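Local coordinates for putative CRISPR-associated endoribonuclease-like protein Cas6 (Pyrococcus furiosus, PDB 3UFC) that binds CRISPR RNA as a Cas6-family protein in an adaptive immune system that protects against viruses, plasmids and other mobile genetic elements, at residues Lys120-Val125 / Val237-Glu242; Lys164-Arg169 / Lys215-Phe220; Lys181-Glu186 / Phe209-Ser214. One frame throughout, in Å; residues are numbered along the deposited sequence.

All three contacts belong to one ferredoxin-like unit, in which helices 158-174 and 215-224 pack on a four-stranded antiparallel sheet. Interaction 2 is its buried part, an apolar crossing of the two helices into which one arginine is built, its guanidinium bonded to backbone carbonyls. Interaction 3, partly buried, pairs an outer strand with its hairpin partner: backbone hydrogen bonds run along it, aromatic rings face the helices, and charged groups line the other face. Interaction 1 lies at the surface, where the loop entering the unit meets the opposite edge strand through one isoleucine pair, a lysine stem and loose charges. Interactions 2 and 3 meet where Ile217 packs on Phe183 and Tyr211, while Ile122 of interaction 1 touches Ala218.

Interaction 1 of 3, residues Lys120-Val125 / Val237-Glu242; sequences KEIKNV and VKIIEE
Two isoleucines with different second torsions meet through their CD1 methyls. Ile239 holds CG1 anti to its carbonyl carbon and runs on extended to CD1 (chi2 175°), whereas Ile122 starts in the same way but turns back at chi2 (-60°). The side chains cross obliquely, and CD1 of Ile122 presses on CD1 of Ile239 at 3.2 Å, tighter than ordinary van der Waals contact. The CD1 of Ile239 also lies 3.8 Å from the backbone O of Glu121.

Lys120 lies alongside the same isoleucine, running the opposite way. Its chain is extended beyond CG, so its methylene groups pass over Ile239: CB of Lys120 is 3.8 Å from CD1 of Ile239, and CD of Lys120 is 4.0 Å from CB of Ile239. A lysine suits this partly exposed place because its aliphatic stem can cover a hydrophobic side chain while its ammonium continues to polar groups beyond. There NZ of Lys120 makes a weak hydrogen bond to the backbone O of Ile239, at 3.4 Å. Glu241, bent at chi2 (-50°), comes toward it tip to tip, but the salt bridge from NZ of Lys120 to OE2 of Glu241 is long, 3.9 Å.

The loop 120-125 leads from strand 107-116 of the five-stranded sheet into strand 125-130, the first strand of the ferredoxin-like unit, and strand 237-239 is the last strand of that unit. Tyr222 of helix 215-224 touches both Ile122 and Ile239, so the pair also lies against that helix.

The methyl pair is thus tight, perhaps strained, and the lysine stem along Ile239 carries much of the apolar contact. The charged groups lie at the surface and are held at long range, where water would probably screen their attraction.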
loop_
_atom_site.group_PDB
_atom_site.type_symbol
_atom_site.label_atom_id
_atom_site.label_comp_id
_atom_site.label_asym_id
_atom_site.label_seq_id
_atom_site.Cartn_x
_atom_site.Cartn_y
_atom_site.Cartn_z
ATOM N N LYS A 120 2.438 15.445 -5.289
ATOM C CA LYS A 120 1.794 16.670 -4.834
ATOM C C LYS A 120 2.384 17.209 -3.537
ATOM O O LYS A 120 2.963 16.464 -2.747
ATOM C CB LYS A 120 0.293 16.430 -4.676
ATOM C CG LYS A 120 -0.363 15.954 -5.965
ATOM C CD LYS A 120 -1.862 15.796 -5.824
ATOM C CE LYS A 120 -2.482 15.363 -7.148
ATOM N NZ LYS A 120 -3.950 15.134 -7.036
ATOM N N GLU A 121 2.241 18.515 -3.332
ATOM C CA GLU A 121 2.756 19.161 -2.134
ATOM C C GLU A 121 1.996 18.704 -0.898
ATOM O O GLU A 121 0.769 18.647 -0.894
ATOM C CB GLU A 121 2.658 20.687 -2.259
ATOM C CG GLU A 121 2.878 21.424 -0.943
ATOM C CD GLU A 121 2.962 22.935 -1.105
ATOM O OE1 GLU A 121 2.109 23.516 -1.811
ATOM O OE2 GLU A 121 3.881 23.542 -0.512
ATOM N N ILE A 122 2.738 18.381 0.150
ATOM C CA ILE A 122 2.142 17.939 1.404
ATOM C C ILE A 122 2.155 19.100 2.397
ATOM O O ILE A 122 3.193 19.717 2.630
ATOM C CB ILE A 122 2.936 16.767 2.001
ATOM C CG1 ILE A 122 3.062 15.646 0.961
ATOM C CG2 ILE A 122 2.242 16.256 3.258
ATOM C CD1 ILE A 122 1.732 15.096 0.500
ATOM N N LYS A 123 1.002 19.396 2.979
ATOM C CA LYS A 123 0.908 20.489 3.938
ATOM C C LYS A 123 0.566 19.963 5.328
ATOM O O LYS A 123 0.569 18.752 5.554
ATOM C CB LYS A 123 -0.141 21.489 3.453
ATOM C CG LYS A 123 0.256 22.152 2.134
ATOM C CD LYS A 123 -0.869 22.142 1.118
ATOM C CE LYS A 123 -1.995 23.078 1.515
ATOM N NZ LYS A 123 -3.132 23.029 0.539
ATOM N N ASN A 124 0.289 20.866 6.264
ATOM C CA ASN A 124 -0.055 20.449 7.618
ATOM C C ASN A 124 -1.462 19.892 7.649
ATOM O O ASN A 124 -1.833 19.161 8.567
ATOM C CB ASN A 124 0.082 21.618 8.588
ATOM C CG ASN A 124 1.514 22.043 8.762
ATOM O OD1 ASN A 124 1.903 23.139 8.363
ATOM N ND2 ASN A 124 2.324 21.163 9.346
ATOM N N VAL A 125 -2.247 20.249 6.638
ATOM C CA VAL A 125 -3.605 19.749 6.519
ATOM C C VAL A 125 -3.749 19.158 5.117
ATOM O O VAL A 125 -3.444 19.815 4.117
ATOM C CB VAL A 125 -4.652 20.864 6.721
ATOM C CG1 VAL A 125 -6.058 20.272 6.625
ATOM C CG2 VAL A 125 -4.453 21.525 8.089
ATOM N N VAL A 237 -1.945 6.016 -0.128
ATOM C CA VAL A 237 -2.979 7.026 -0.293
ATOM C C VAL A 237 -2.631 8.014 -1.399
ATOM O O VAL A 237 -1.489 8.093 -1.847
ATOM C CB VAL A 237 -3.181 7.852 1.002
ATOM C CG1 VAL A 237 -3.684 6.969 2.132
ATOM C CG2 VAL A 237 -1.877 8.515 1.395
ATOM N N LYS A 238 -3.637 8.762 -1.827
ATOM C CA LYS A 238 -3.459 9.803 -2.833
ATOM C C LYS A 238 -4.051 11.057 -2.201
ATOM O O LYS A 238 -4.815 10.967 -1.239
ATOM C CB LYS A 238 -4.232 9.476 -4.108
ATOM C CG LYS A 238 -5.740 9.487 -3.938
ATOM C CD LYS A 238 -6.422 9.221 -5.270
ATOM C CE LYS A 238 -7.927 9.092 -5.114
ATOM N NZ LYS A 238 -8.577 8.776 -6.421
ATOM N N ILE A 239 -3.695 12.218 -2.733
ATOM C CA ILE A 239 -4.224 13.476 -2.224
ATOM C C ILE A 239 -5.417 13.907 -3.069
ATOM O O ILE A 239 -5.417 13.729 -4.285
ATOM C CB ILE A 239 -3.154 14.591 -2.277
ATOM C CG1 ILE A 239 -2.087 14.331 -1.215
ATOM C CG2 ILE A 239 -3.800 15.963 -2.068
ATOM C CD1 ILE A 239 -0.935 15.296 -1.264
ATOM N N ILE A 240 -6.445 14.443 -2.422
ATOM C CA ILE A 240 -7.614 14.938 -3.139
ATOM C C ILE A 240 -7.864 16.374 -2.690
ATOM O O ILE A 240 -7.737 16.696 -1.508
ATOM C CB ILE A 240 -8.878 14.073 -2.893
ATOM C CG1 ILE A 240 -9.143 13.922 -1.405
ATOM C CG2 ILE A 240 -8.709 12.703 -3.538
ATOM C CD1 ILE A 240 -10.324 13.017 -1.097
ATOM N N GLU A 241 -8.193 17.240 -3.642
ATOM C CA GLU A 241 -8.436 18.646 -3.345
ATOM C C GLU A 241 -9.645 18.857 -2.434
ATOM O O GLU A 241 -9.640 19.749 -1.582
ATOM C CB GLU A 241 -8.624 19.428 -4.645
ATOM C CG GLU A 241 -7.541 19.170 -5.684
ATOM C CD GLU A 241 -6.135 19.304 -5.123
ATOM O OE1 GLU A 241 -5.824 20.361 -4.533
ATOM O OE2 GLU A 241 -5.338 18.353 -5.280
ATOM N N GLU A 242 -10.676 18.038 -2.617
ATOM C CA GLU A 242 -11.888 18.137 -1.806
ATOM C C GLU A 242 -12.858 16.995 -2.102
ATOM O O GLU A 242 -13.502 16.971 -3.152
ATOM C CB GLU A 242 -12.592 19.475 -2.056
ATOM C CG GLU A 242 -13.887 19.649 -1.272
ATOM C CD GLU A 242 -14.619 20.934 -1.619
ATOM O OE1 GLU A 242 -14.044 22.026 -1.413
ATOM O OE2 GLU A 242 -15.770 20.853 -2.098
#

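Interaction 2 of 3, residues Lys164-Arg169 / Lys215-Phe220; sequences KVMLLR and KEIAKF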
loop_
_atom_site.group_PDB
_atom_site.type_symbol
_atom_site.label_atom_id
_atom_site.label_comp_id
_atom_site.label_asym_id
_atom_site.label_seq_id
_atom_site.Cartn_x
_atom_site.Cartn_y
_atom_site.Cartn_z
ATOM N N LYS A 164 1.791 5.865 16.982
ATOM C CA LYS A 164 2.978 5.116 17.385
ATOM C C LYS A 164 3.624 4.397 16.210
ATOM O O LYS A 164 4.846 4.409 16.058
ATOM C CB LYS A 164 2.638 4.079 18.462
ATOM C CG LYS A 164 3.876 3.413 19.039
ATOM C CD LYS A 164 3.556 2.116 19.769
ATOM C CE LYS A 164 3.189 1.020 18.783
ATOM N NZ LYS A 164 3.163 -0.320 19.427
ATOM N N VAL A 165 2.800 3.750 15.396
ATOM C CA VAL A 165 3.299 3.032 14.235
ATOM C C VAL A 165 4.072 3.969 13.301
ATOM O O VAL A 165 5.174 3.646 12.865
ATOM C CB VAL A 165 2.140 2.376 13.451
ATOM C CG1 VAL A 165 2.628 1.893 12.092
ATOM C CG2 VAL A 165 1.590 1.203 14.244
ATOM N N MET A 166 3.497 5.132 13.005
ATOM C CA MET A 166 4.158 6.077 12.111
ATOM C C MET A 166 5.494 6.559 12.685
ATOM O O MET A 166 6.478 6.671 11.952
ATOM C CB MET A 166 3.235 7.263 11.807
ATOM C CG MET A 166 1.947 6.876 11.050
ATOM S SD MET A 166 2.246 5.868 9.559
ATOM C CE MET A 166 2.923 7.121 8.456
ATOM N N LEU A 167 5.542 6.823 13.990
ATOM C CA LEU A 167 6.790 7.278 14.612
ATOM C C LEU A 167 7.874 6.202 14.545
ATOM O O LEU A 167 9.035 6.495 14.262
ATOM C CB LEU A 167 6.556 7.678 16.074
ATOM C CG LEU A 167 5.655 8.898 16.294
ATOM C CD1 LEU A 167 5.496 9.175 17.789
ATOM C CD2 LEU A 167 6.263 10.102 15.594
ATOM N N LEU A 168 7.482 4.957 14.804
ATOM C CA LEU A 168 8.404 3.822 14.774
ATOM C C LEU A 168 8.952 3.589 13.362
ATOM O O LEU A 168 10.152 3.395 13.174
ATOM C CB LEU A 168 7.675 2.561 15.249
ATOM C CG LEU A 168 7.943 1.958 16.632
ATOM C CD1 LEU A 168 8.341 3.017 17.639
ATOM C CD2 LEU A 168 6.689 1.217 17.083
ATOM N N ARG A 169 8.062 3.581 12.374
ATOM C CA ARG A 169 8.475 3.376 10.987
ATOM C C ARG A 169 9.372 4.528 10.521
ATOM O O ARG A 169 10.393 4.306 9.869
ATOM C CB ARG A 169 7.244 3.259 10.082
ATOM C CG ARG A 169 6.386 2.016 10.340
ATOM C CD ARG A 169 5.240 1.944 9.344
ATOM N NE ARG A 169 5.733 2.117 7.975
ATOM C CZ ARG A 169 5.045 2.712 7.007
ATOM N NH1 ARG A 169 3.824 3.189 7.250
ATOM N NH2 ARG A 169 5.590 2.867 5.809
ATOM N N LYS A 215 3.951 17.752 9.218
ATOM C CA LYS A 215 4.172 17.664 7.785
ATOM C C LYS A 215 5.127 16.512 7.471
ATOM O O LYS A 215 4.968 15.836 6.454
ATOM C CB LYS A 215 4.730 18.997 7.269
ATOM C CG LYS A 215 4.994 19.038 5.778
ATOM C CD LYS A 215 4.866 20.462 5.234
ATOM C CE LYS A 215 5.778 21.442 5.953
ATOM N NZ LYS A 215 5.572 22.847 5.472
ATOM N N GLU A 216 6.107 16.285 8.351
ATOM C CA GLU A 216 7.072 15.196 8.176
ATOM C C GLU A 216 6.355 13.846 8.142
ATOM O O GLU A 216 6.652 12.992 7.307
ATOM C CB GLU A 216 8.090 15.179 9.325
ATOM C CG GLU A 216 8.994 16.404 9.410
ATOM C CD GLU A 216 9.612 16.573 10.794
ATOM O OE1 GLU A 216 10.745 16.092 11.023
ATOM O OE2 GLU A 216 8.951 17.181 11.662
ATOM N N ILE A 217 5.408 13.650 9.051
ATOM C CA ILE A 217 4.686 12.385 9.101
ATOM C C ILE A 217 3.708 12.249 7.939
ATOM O O ILE A 217 3.517 11.157 7.411
ATOM C CB ILE A 217 3.943 12.212 10.458
ATOM C CG1 ILE A 217 4.972 12.030 11.579
ATOM C CG2 ILE A 217 3.015 10.999 10.405
ATOM C CD1 ILE A 217 4.376 11.928 12.962
ATOM N N ALA A 218 3.091 13.356 7.538
ATOM C CA ALA A 218 2.152 13.327 6.421
ATOM C C ALA A 218 2.902 12.939 5.140
ATOM O O ALA A 218 2.418 12.140 4.334
ATOM C CB ALA A 218 1.499 14.697 6.251
ATOM N N LYS A 219 4.088 13.506 4.968
ATOM C CA LYS A 219 4.913 13.226 3.802
ATOM C C LYS A 219 5.372 11.771 3.818
ATOM O O LYS A 219 5.383 11.100 2.783
ATOM C CB LYS A 219 6.122 14.160 3.785
ATOM C CG LYS A 219 6.983 14.048 2.540
ATOM C CD LYS A 219 8.017 15.170 2.493
ATOM C CE LYS A 219 8.845 15.123 1.213
ATOM N NZ LYS A 219 9.669 13.885 1.102
ATOM N N PHE A 220 5.743 11.284 4.999
ATOM C CA PHE A 220 6.187 9.901 5.146
ATOM C C PHE A 220 5.055 8.935 4.792
ATOM O O PHE A 220 5.271 7.942 4.099
ATOM C CB PHE A 220 6.640 9.638 6.581
ATOM C CG PHE A 220 7.234 8.271 6.784
ATOM C CD1 PHE A 220 8.580 8.038 6.524
ATOM C CD2 PHE A 220 6.444 7.215 7.227
ATOM C CE1 PHE A 220 9.136 6.769 6.701
ATOM C CE2 PHE A 220 6.990 5.936 7.409
ATOM C CZ PHE A 220 8.337 5.715 7.146
#
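Helices 158-174 and 215-224 are the two helices of a ferredoxin-like fold; their segments 164-169 and 215-220 cross at 83°, with the axes 10.6 Å apart at closest approach. The buried packing centres on Phe220. Its CG is anti to the backbone N, which sends the ring toward the other helix. Met166, bent at chi2 and chi3, brings its flexible tip round so that CE meets the edge of this ring in plane, 3.7 Å from CD2 of Phe220. CB of Met166 stands 4.0 Å from CG2 of Ile217, also in the buried part.

At the partly exposed margin Leu167 adds a single methyl-methyl touch, its CD2 3.7 Å from CD1 of Ile217, beside the stem of Lys181. The branched Ile217 suits its place, since one branch serves each of these two neighbours.

Arg169 is a charged residue within the buried part, and its guanidinium is satisfied by backbone carbonyls, among them those of His49, Gly50, Asn224 and Gly225. Held there, the group is tilted 56° to the Phe220 ring, and CE2 of Phe220 sits over the centre of one guanidinium face, 3.7 Å from Arg169 NH2.

Interaction 3 of 3, residues Lys181-Glu186 / Phe209-Ser214; sequences KDFRIE and FRYYGS
Strands 183-197 and 200-213 form the beta hairpin of the ferredoxin-like unit, and this is the end of the hairpin away from its turn. The hydrogen-bonded pairs Arg184 with Tyr212 and Glu186 with Arg210 alternate with the non-hydrogen-bonded pairs Phe183 with Gly213 and Ile185 with Tyr211. Gly213 has a positive phi and a CA only 4.1 Å from CA of Phe183, a place suited to a residue without a side chain.

On the face toward the helices, the rings of Phe183 and Tyr211 lie nearly parallel but slid apart, so they barely overlap. Tyr211 OH reaches past CB of Phe183 to bond the O of Ser214 at 2.5 Å. Ser214 is the N-cap of helix 215-224; its OG bonds Ile217 N and Asp180 O.

On the other face, Glu186 can be followed outward. Its CB puts CG in the crowded position between backbone N and carbonyl carbon (chi1 69°). CG then rests 3.4 Å from CB of Arg210, and the extended chain carries CD to 3.1 Å from Arg210 NH1. OE1 lies 3.5 Å from Arg210 NH1, which gives OE2 of Glu186 a hydrogen bond of 2.9 Å, part of a salt bridge, from above the carboxylate plane. OE2 also accepts a very short bond from Tyr212 OH, whose modelled position is less sure. The Arg184 guanidinium stacks flat on Tyr212, planes 11° apart, but displaced toward CB and CG.

The Arg210 salt bridge would probably keep Glu186 ionised; the tyrosine bond, its length uncertain, is secondary, and Tyr212 links this charge pair to the stacked cation of Arg184.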
loop_
_atom_site.group_PDB
_atom_site.type_symbol
_atom_site.label_atom_id
_atom_site.label_comp_id
_atom_site.label_asym_id
_atom_site.label_seq_id
_atom_site.Cartn_x
_atom_site.Cartn_y
_atom_site.Cartn_z
ATOM N N LYS A 181 6.051 15.347 16.050
ATOM C CA LYS A 181 5.491 14.006 16.168
ATOM C C LYS A 181 3.980 13.958 16.334
ATOM O O LYS A 181 3.416 12.879 16.496
ATOM C CB LYS A 181 6.129 13.290 17.361
ATOM C CG LYS A 181 7.648 13.330 17.376
ATOM C CD LYS A 181 8.203 12.796 18.687
ATOM C CE LYS A 181 9.724 12.829 18.694
ATOM N NZ LYS A 181 10.259 14.194 18.413
ATOM N N ASP A 182 3.313 15.103 16.272
ATOM C CA ASP A 182 1.871 15.107 16.493
ATOM C C ASP A 182 0.961 15.322 15.289
ATOM O O ASP A 182 1.263 16.106 14.395
ATOM C CB ASP A 182 1.533 16.147 17.563
ATOM C CG ASP A 182 2.414 16.021 18.795
ATOM O OD1 ASP A 182 2.448 14.928 19.404
ATOM O OD2 ASP A 182 3.077 17.016 19.152
ATOM N N PHE A 183 -0.166 14.615 15.289
ATOM C CA PHE A 183 -1.160 14.741 14.231
ATOM C C PHE A 183 -2.476 14.112 14.651
ATOM O O PHE A 183 -2.524 13.309 15.579
ATOM C CB PHE A 183 -0.665 14.096 12.926
ATOM C CG PHE A 183 -0.670 12.581 12.932
ATOM C CD1 PHE A 183 -1.820 11.871 12.607
ATOM C CD2 PHE A 183 0.492 11.872 13.219
ATOM C CE1 PHE A 183 -1.812 10.467 12.562
ATOM C CE2 PHE A 183 0.510 10.469 13.178
ATOM C CZ PHE A 183 -0.645 9.770 12.847
ATOM N N ARG A 184 -3.545 14.495 13.966
ATOM C CA ARG A 184 -4.868 13.954 14.231
ATOM C C ARG A 184 -5.541 13.759 12.880
ATOM O O ARG A 184 -5.056 14.252 11.860
ATOM C CB ARG A 184 -5.694 14.918 15.097
ATOM C CG ARG A 184 -5.946 16.283 14.468
ATOM C CD ARG A 184 -6.965 17.098 15.275
ATOM N NE ARG A 184 -7.119 18.461 14.761
ATOM C CZ ARG A 184 -6.178 19.399 14.833
ATOM N NH1 ARG A 184 -5.008 19.131 15.399
ATOM N NH2 ARG A 184 -6.401 20.609 14.335
ATOM N N ILE A 185 -6.647 13.030 12.863
ATOM C CA ILE A 185 -7.361 12.795 11.617
ATOM C C ILE A 185 -8.854 12.866 11.851
ATOM O O ILE A 185 -9.328 12.644 12.965
ATOM C CB ILE A 185 -7.062 11.393 11.026
ATOM C CG1 ILE A 185 -7.691 10.309 11.909
ATOM C CG2 ILE A 185 -5.555 11.177 10.907
ATOM C CD1 ILE A 185 -7.786 8.958 11.235
ATOM N N GLU A 186 -9.596 13.188 10.802
ATOM C CA GLU A 186 -11.041 13.216 10.911
ATOM C C GLU A 186 -11.575 12.402 9.744
ATOM O O GLU A 186 -11.290 12.689 8.580
ATOM C CB GLU A 186 -11.585 14.651 10.903
ATOM C CG GLU A 186 -11.467 15.421 9.611
ATOM C CD GLU A 186 -12.108 16.798 9.717
ATOM O OE1 GLU A 186 -13.312 16.873 10.042
ATOM O OE2 GLU A 186 -11.413 17.807 9.478
ATOM N N PHE A 209 -9.854 10.605 4.643
ATOM C CA PHE A 209 -9.741 11.301 5.912
ATOM C C PHE A 209 -8.945 12.573 5.776
ATOM O O PHE A 209 -8.078 12.686 4.911
ATOM C CB PHE A 209 -9.075 10.411 6.972
ATOM C CG PHE A 209 -7.665 9.987 6.627
ATOM C CD1 PHE A 209 -7.430 8.973 5.699
ATOM C CD2 PHE A 209 -6.572 10.587 7.248
ATOM C CE1 PHE A 209 -6.127 8.564 5.397
ATOM C CE2 PHE A 209 -5.269 10.184 6.953
ATOM C CZ PHE A 209 -5.051 9.165 6.022
ATOM N N ARG A 210 -9.251 13.539 6.633
ATOM C CA ARG A 210 -8.523 14.796 6.625
ATOM C C ARG A 210 -7.459 14.655 7.710
ATOM O O ARG A 210 -7.761 14.282 8.842
ATOM C CB ARG A 210 -9.464 15.974 6.928
ATOM C CG ARG A 210 -8.773 17.331 6.865
ATOM C CD ARG A 210 -9.736 18.509 7.044
ATOM N NE ARG A 210 -10.600 18.728 5.887
ATOM C CZ ARG A 210 -11.855 18.304 5.793
ATOM N NH1 ARG A 210 -12.408 17.631 6.792
ATOM N NH2 ARG A 210 -12.560 18.558 4.700
ATOM N N TYR A 211 -6.213 14.929 7.342
ATOM C CA TYR A 211 -5.073 14.837 8.253
ATOM C C TYR A 211 -4.674 16.230 8.738
ATOM O O TYR A 211 -4.572 17.154 7.932
ATOM C CB TYR A 211 -3.891 14.199 7.506
ATOM C CG TYR A 211 -2.570 14.170 8.254
ATOM C CD1 TYR A 211 -2.099 12.991 8.833
ATOM C CD2 TYR A 211 -1.770 15.308 8.342
ATOM C CE1 TYR A 211 -0.861 12.944 9.475
ATOM C CE2 TYR A 211 -0.530 15.273 8.984
ATOM C CZ TYR A 211 -0.082 14.088 9.545
ATOM O OH TYR A 211 1.152 14.045 10.151
ATOM N N TYR A 212 -4.445 16.371 10.044
ATOM C CA TYR A 212 -4.024 17.646 10.640
ATOM C C TYR A 212 -2.739 17.452 11.434
ATOM O O TYR A 212 -2.686 16.605 12.325
ATOM C CB TYR A 212 -5.056 18.190 11.638
ATOM C CG TYR A 212 -6.386 18.615 11.070
ATOM C CD1 TYR A 212 -7.387 17.684 10.817
ATOM C CD2 TYR A 212 -6.656 19.964 10.819
ATOM C CE1 TYR A 212 -8.626 18.079 10.332
ATOM C CE2 TYR A 212 -7.892 20.371 10.331
ATOM C CZ TYR A 212 -8.873 19.422 10.091
ATOM O OH TYR A 212 -10.097 19.816 9.606
ATOM N N GLY A 213 -1.707 18.234 11.142
ATOM C CA GLY A 213 -0.497 18.089 11.931
ATOM C C GLY A 213 0.851 18.038 11.252
ATOM O O GLY A 213 1.093 18.704 10.248
ATOM N N SER A 214 1.731 17.233 11.835
ATOM C CA SER A 214 3.094 17.062 11.366
ATOM C C SER A 214 3.228 16.847 9.868
ATOM O O SER A 214 2.708 15.880 9.319
ATOM C CB SER A 214 3.751 15.891 12.094
ATOM O OG SER A 214 5.004 15.580 11.510
#